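Long-range contacts in cortical-lytic enzyme (PDB 5JIP), which probably acts as a lysozyme-type muramidase of glycoside hydrolase family 25, cleaving the cortical peptidoglycan of the spore during germination: residues T30-S35 against L210-G214; L108-V114 against R144-T150. The contacts are given in a common frame with arbitrary orientation. Residues are numbered along the deposited sequence.

Contact 1 (T30-S35 against L210-G214); sequences TLAKNS and LDGVG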
# COMPACT_ATOMS: atom_id res chain seq x y z
N THR A 30 13.28 -18.84 -27.73
CA THR A 30 11.91 -19.27 -27.99
C THR A 30 11.01 -18.96 -26.80
O THR A 30 9.89 -18.47 -26.96
CB THR A 30 11.91 -20.75 -28.31
OG1 THR A 30 12.74 -20.98 -29.45
CG2 THR A 30 10.49 -21.27 -28.60
N LEU A 31 11.50 -19.24 -25.59
CA LEU A 31 10.68 -18.98 -24.40
C LEU A 31 10.39 -17.49 -24.22
O LEU A 31 9.37 -17.13 -23.64
CB LEU A 31 11.40 -19.53 -23.18
CG LEU A 31 11.52 -21.06 -23.08
CD1 LEU A 31 12.29 -21.45 -21.83
CD2 LEU A 31 10.14 -21.70 -23.08
N ALA A 32 11.29 -16.62 -24.67
CA ALA A 32 11.06 -15.18 -24.54
C ALA A 32 9.79 -14.76 -25.24
O ALA A 32 9.18 -13.74 -24.87
CB ALA A 32 12.25 -14.40 -25.10
N LYS A 33 9.37 -15.52 -26.25
CA LYS A 33 8.19 -15.19 -27.04
C LYS A 33 6.91 -15.75 -26.46
O LYS A 33 5.83 -15.22 -26.76
CB LYS A 33 8.31 -15.73 -28.48
CG LYS A 33 9.43 -15.12 -29.28
CD LYS A 33 9.22 -13.63 -29.50
CE LYS A 33 10.49 -12.85 -29.15
NZ LYS A 33 10.56 -12.48 -27.71
N ASN A 34 6.99 -16.78 -25.63
CA ASN A 34 5.79 -17.43 -25.13
C ASN A 34 5.66 -17.46 -23.61
O ASN A 34 4.62 -17.89 -23.12
CB ASN A 34 5.67 -18.86 -25.71
CG ASN A 34 6.80 -19.79 -25.30
OD1 ASN A 34 7.48 -19.60 -24.27
ND2 ASN A 34 7.02 -20.82 -26.12
N SER A 35 6.65 -16.98 -22.87
CA SER A 35 6.63 -17.03 -21.41
C SER A 35 6.72 -15.62 -20.84
O SER A 35 7.57 -14.83 -21.27
CB SER A 35 7.78 -17.89 -20.88
OG SER A 35 7.71 -19.20 -21.40
N LEU A 210 5.76 -27.19 -23.99
CA LEU A 210 5.97 -25.79 -24.35
C LEU A 210 7.13 -25.67 -25.32
O LEU A 210 8.22 -26.16 -25.02
CB LEU A 210 6.28 -24.94 -23.12
CG LEU A 210 6.41 -23.43 -23.33
CD1 LEU A 210 5.11 -22.82 -23.88
CD2 LEU A 210 6.79 -22.81 -22.00
N ASP A 211 6.89 -25.03 -26.46
CA ASP A 211 7.96 -24.78 -27.44
C ASP A 211 9.10 -24.07 -26.74
O ASP A 211 8.90 -23.07 -26.05
CB ASP A 211 7.45 -23.91 -28.60
CG ASP A 211 6.62 -24.68 -29.63
OD1 ASP A 211 6.41 -25.90 -29.46
OD2 ASP A 211 6.18 -24.05 -30.62
N GLY A 212 10.31 -24.59 -26.89
CA GLY A 212 11.46 -24.01 -26.25
C GLY A 212 11.98 -24.82 -25.09
O GLY A 212 13.06 -24.49 -24.56
N VAL A 213 11.26 -25.85 -24.67
CA VAL A 213 11.75 -26.82 -23.71
C VAL A 213 11.52 -28.20 -24.31
O VAL A 213 10.41 -28.51 -24.73
CB VAL A 213 11.06 -26.71 -22.34
CG1 VAL A 213 11.60 -27.74 -21.40
CG2 VAL A 213 11.25 -25.31 -21.78
N GLY A 214 12.58 -29.02 -24.34
CA GLY A 214 12.47 -30.31 -24.97
C GLY A 214 11.78 -31.34 -24.11
O GLY A 214 11.07 -32.22 -24.62
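The C-terminal part of helix 28-34 and the following S35 lie against a type II beta turn running from L210 to V213, which is closed by the hydrogen bond from V213 N to L210 O (3.1 Å). The single hydrogen bond between the segments depends on the p rotamer of N34: with chi1 at 62°, N34 ND2 reaches the carbonyl D211 O at 2.9 Å, while its amide oxygen N34 OD1 accepts from S35 OG (2.9 Å), so that both ends of the amide are used. The CA-to-CB bond of L31 runs sideways to the turn, but in the m,t rotamer the tip comes nearer, L31 CD2 meeting L210 CD2 at 3.7 Å and V213 CG2 at 4.0 Å. L210 answers with a t,p side chain that also puts L210 CD2 3.8 Å from S35 OG. T30, chi1 m, turns its methyl inward, T30 CG2 lying 3.5 Å from D211 O. G212 sits at phi 107°, as the third position of a type II turn favours; a CB here would also crowd L31 CD2 and T30 CG2. Helix 28-34 thus packs on the loop between strands 201-208 and 217-221, with S35, L210 and V213 also touching strand 15-19, which pairs with strand 217-221.

Contact 2 (L108-V114 against R144-T150); sequences LFPVLDV and RRLMLYT
Parallel strands 111-113 and 147-150 approach to 4.6 Å between axes and cross at -25°. Both are extended (phi/psi -96/119 at L112, -99/126 at L148); F109 (-46/126) and P110 (-57/146) lead into the first. V111 pairs with M147, L112 with L148 and D113 with Y149 (CA-CA 4.7, 5.0 and 4.7 Å). Backbone hydrogen bonds alternate: M147 N to P110 O (2.9 Å), L112 N to M147 O (2.9 Å), Y149 N to L112 O (2.8 Å), V114 N to Y149 O (3.0 Å). T150 OG1 donates to V114 O (3.0 Å). V111, D113, M147 and Y149 share one face, V111 CG1 meeting Y149 CB at 3.7 Å; L112 and L148, both t,p, occupy the other. M147 (t,t,p) places its SD 5.1 Å from the F109 ring centroid, an oblique Met-aromatic contact. L112 and L146 pack on helix 124-142, which joins the strands as a beta-alpha-beta unit of the family 25 TIM-barrel-type fold. Side-chain polar ends have outside partners: R144 NH1 G106 O, R145 NE E139, R145 NH1 T306 O, Y149 OH Q203. V111 bonds to A72 and H74 and D113 to H74, so strand 111-113 is hydrogen-bonded on both edges; D113 OD2 hydrogen-bonds MES, probably from the crystallisation liquor, consistent with D113 and Y149 lining a pocket.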
# COMPACT_ATOMS: atom_id res chain seq x y z
N LEU A 108 11.97 -11.95 -10.15
CA LEU A 108 10.79 -12.45 -9.47
C LEU A 108 11.12 -12.75 -8.02
O LEU A 108 12.29 -12.81 -7.63
CB LEU A 108 10.28 -13.71 -10.14
CG LEU A 108 10.42 -13.79 -11.65
CD1 LEU A 108 10.08 -15.20 -12.15
CD2 LEU A 108 9.51 -12.74 -12.28
N PHE A 109 10.06 -12.93 -7.20
CA PHE A 109 10.21 -13.36 -5.81
C PHE A 109 11.21 -14.51 -5.77
O PHE A 109 10.99 -15.55 -6.41
CB PHE A 109 8.91 -13.89 -5.17
CG PHE A 109 7.80 -12.89 -5.01
CD1 PHE A 109 7.87 -11.86 -4.08
CD2 PHE A 109 6.62 -13.05 -5.73
CE1 PHE A 109 6.81 -10.99 -3.93
CE2 PHE A 109 5.56 -12.20 -5.57
CZ PHE A 109 5.64 -11.18 -4.68
N PRO A 110 12.25 -14.42 -4.96
CA PRO A 110 12.97 -15.63 -4.58
C PRO A 110 12.00 -16.61 -3.92
O PRO A 110 11.04 -16.20 -3.27
CB PRO A 110 14.03 -15.12 -3.60
CG PRO A 110 14.14 -13.65 -3.87
CD PRO A 110 12.76 -13.23 -4.27
N VAL A 111 12.23 -17.91 -4.13
CA VAL A 111 11.28 -18.93 -3.72
C VAL A 111 11.98 -19.97 -2.83
O VAL A 111 13.08 -20.44 -3.15
CB VAL A 111 10.64 -19.61 -4.94
CG1 VAL A 111 9.96 -20.92 -4.59
CG2 VAL A 111 9.63 -18.67 -5.58
N LEU A 112 11.31 -20.33 -1.73
CA LEU A 112 11.62 -21.51 -0.94
C LEU A 112 10.70 -22.65 -1.36
O LEU A 112 9.47 -22.55 -1.25
CB LEU A 112 11.48 -21.23 0.56
CG LEU A 112 11.78 -22.38 1.51
CD1 LEU A 112 13.26 -22.67 1.52
CD2 LEU A 112 11.30 -21.98 2.90
N ASP A 113 11.30 -23.72 -1.85
CA ASP A 113 10.61 -24.89 -2.40
C ASP A 113 10.63 -25.98 -1.34
O ASP A 113 11.69 -26.54 -1.05
CB ASP A 113 11.33 -25.29 -3.70
CG ASP A 113 10.94 -26.68 -4.23
OD1 ASP A 113 10.02 -27.34 -3.70
OD2 ASP A 113 11.58 -27.08 -5.24
N VAL A 114 9.46 -26.26 -0.75
CA VAL A 114 9.33 -27.19 0.36
C VAL A 114 8.48 -28.36 -0.11
O VAL A 114 7.29 -28.21 -0.41
CB VAL A 114 8.72 -26.53 1.61
CG1 VAL A 114 8.61 -27.55 2.75
CG2 VAL A 114 9.54 -25.35 2.02
N ARG A 144 14.05 -8.45 0.48
CA ARG A 144 13.19 -9.02 -0.54
C ARG A 144 12.20 -9.99 0.08
O ARG A 144 12.58 -10.86 0.87
CB ARG A 144 13.99 -9.77 -1.62
CG ARG A 144 14.84 -8.91 -2.52
CD ARG A 144 14.01 -8.10 -3.47
NE ARG A 144 13.19 -8.93 -4.36
CZ ARG A 144 13.56 -9.42 -5.54
NH1 ARG A 144 14.78 -9.20 -6.04
NH2 ARG A 144 12.70 -10.14 -6.25
N ARG A 145 10.95 -9.89 -0.35
CA ARG A 145 9.94 -10.89 -0.01
C ARG A 145 10.28 -12.27 -0.57
O ARG A 145 10.69 -12.42 -1.72
CB ARG A 145 8.58 -10.50 -0.56
CG ARG A 145 7.98 -9.22 -0.03
CD ARG A 145 7.77 -9.21 1.48
NE ARG A 145 7.20 -10.42 2.05
CZ ARG A 145 5.90 -10.70 2.14
NH1 ARG A 145 5.00 -9.89 1.62
NH2 ARG A 145 5.49 -11.82 2.74
N LEU A 146 10.05 -13.28 0.26
CA LEU A 146 10.23 -14.68 -0.09
C LEU A 146 8.88 -15.34 -0.38
O LEU A 146 7.97 -15.28 0.44
CB LEU A 146 10.92 -15.40 1.08
CG LEU A 146 11.22 -16.89 0.88
CD1 LEU A 146 12.28 -17.07 -0.20
CD2 LEU A 146 11.67 -17.52 2.19
N MET A 147 8.77 -15.96 -1.55
CA MET A 147 7.58 -16.75 -1.90
C MET A 147 7.80 -18.21 -1.52
O MET A 147 8.92 -18.72 -1.60
CB MET A 147 7.26 -16.63 -3.40
CG MET A 147 6.12 -17.53 -3.88
SD MET A 147 5.20 -16.88 -5.29
CE MET A 147 6.41 -17.05 -6.59
N LEU A 148 6.73 -18.85 -1.03
CA LEU A 148 6.73 -20.27 -0.68
C LEU A 148 6.11 -21.10 -1.80
O LEU A 148 5.00 -20.81 -2.26
CB LEU A 148 5.96 -20.53 0.62
CG LEU A 148 5.91 -22.01 1.05
CD1 LEU A 148 7.27 -22.43 1.46
CD2 LEU A 148 4.90 -22.19 2.18
N TYR A 149 6.85 -22.10 -2.26
CA TYR A 149 6.31 -23.12 -3.14
C TYR A 149 6.08 -24.41 -2.35
O TYR A 149 6.97 -24.88 -1.64
CB TYR A 149 7.25 -23.44 -4.31
CG TYR A 149 6.82 -24.69 -5.06
CD1 TYR A 149 7.14 -25.96 -4.59
CD2 TYR A 149 6.14 -24.60 -6.27
CE1 TYR A 149 6.74 -27.10 -5.25
CE2 TYR A 149 5.77 -25.77 -6.97
CZ TYR A 149 6.08 -27.01 -6.44
OH TYR A 149 5.73 -28.17 -7.08
N THR A 150 4.89 -24.98 -2.51
CA THR A 150 4.60 -26.29 -1.96
C THR A 150 3.39 -26.83 -2.69
O THR A 150 2.69 -26.10 -3.38
CB THR A 150 4.39 -26.21 -0.43
OG1 THR A 150 4.39 -27.54 0.11
CG2 THR A 150 3.11 -25.57 -0.10

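In the fold
Contacts 1 and 2 belong to the same family 25 region but to different parts of it: their centres are about 23 Å apart and their nearest atoms about 9 Å apart, without touching. Contact 1 brings together early and late parts of that region at its periphery, about 22 Å from the centre of the chain, whereas contact 2, lying between them in sequence, is buried about 6 Å from that centre. Contact 2 is also the one close to bound molecules. The Y149 side chain is about 3 Å from MES. That of F109 is about 6 Å from the magnesium ion held by D227, M230, D258 and D304, and that of L108 about 4 Å from the M230 side chain; contact 1 lies away from this site.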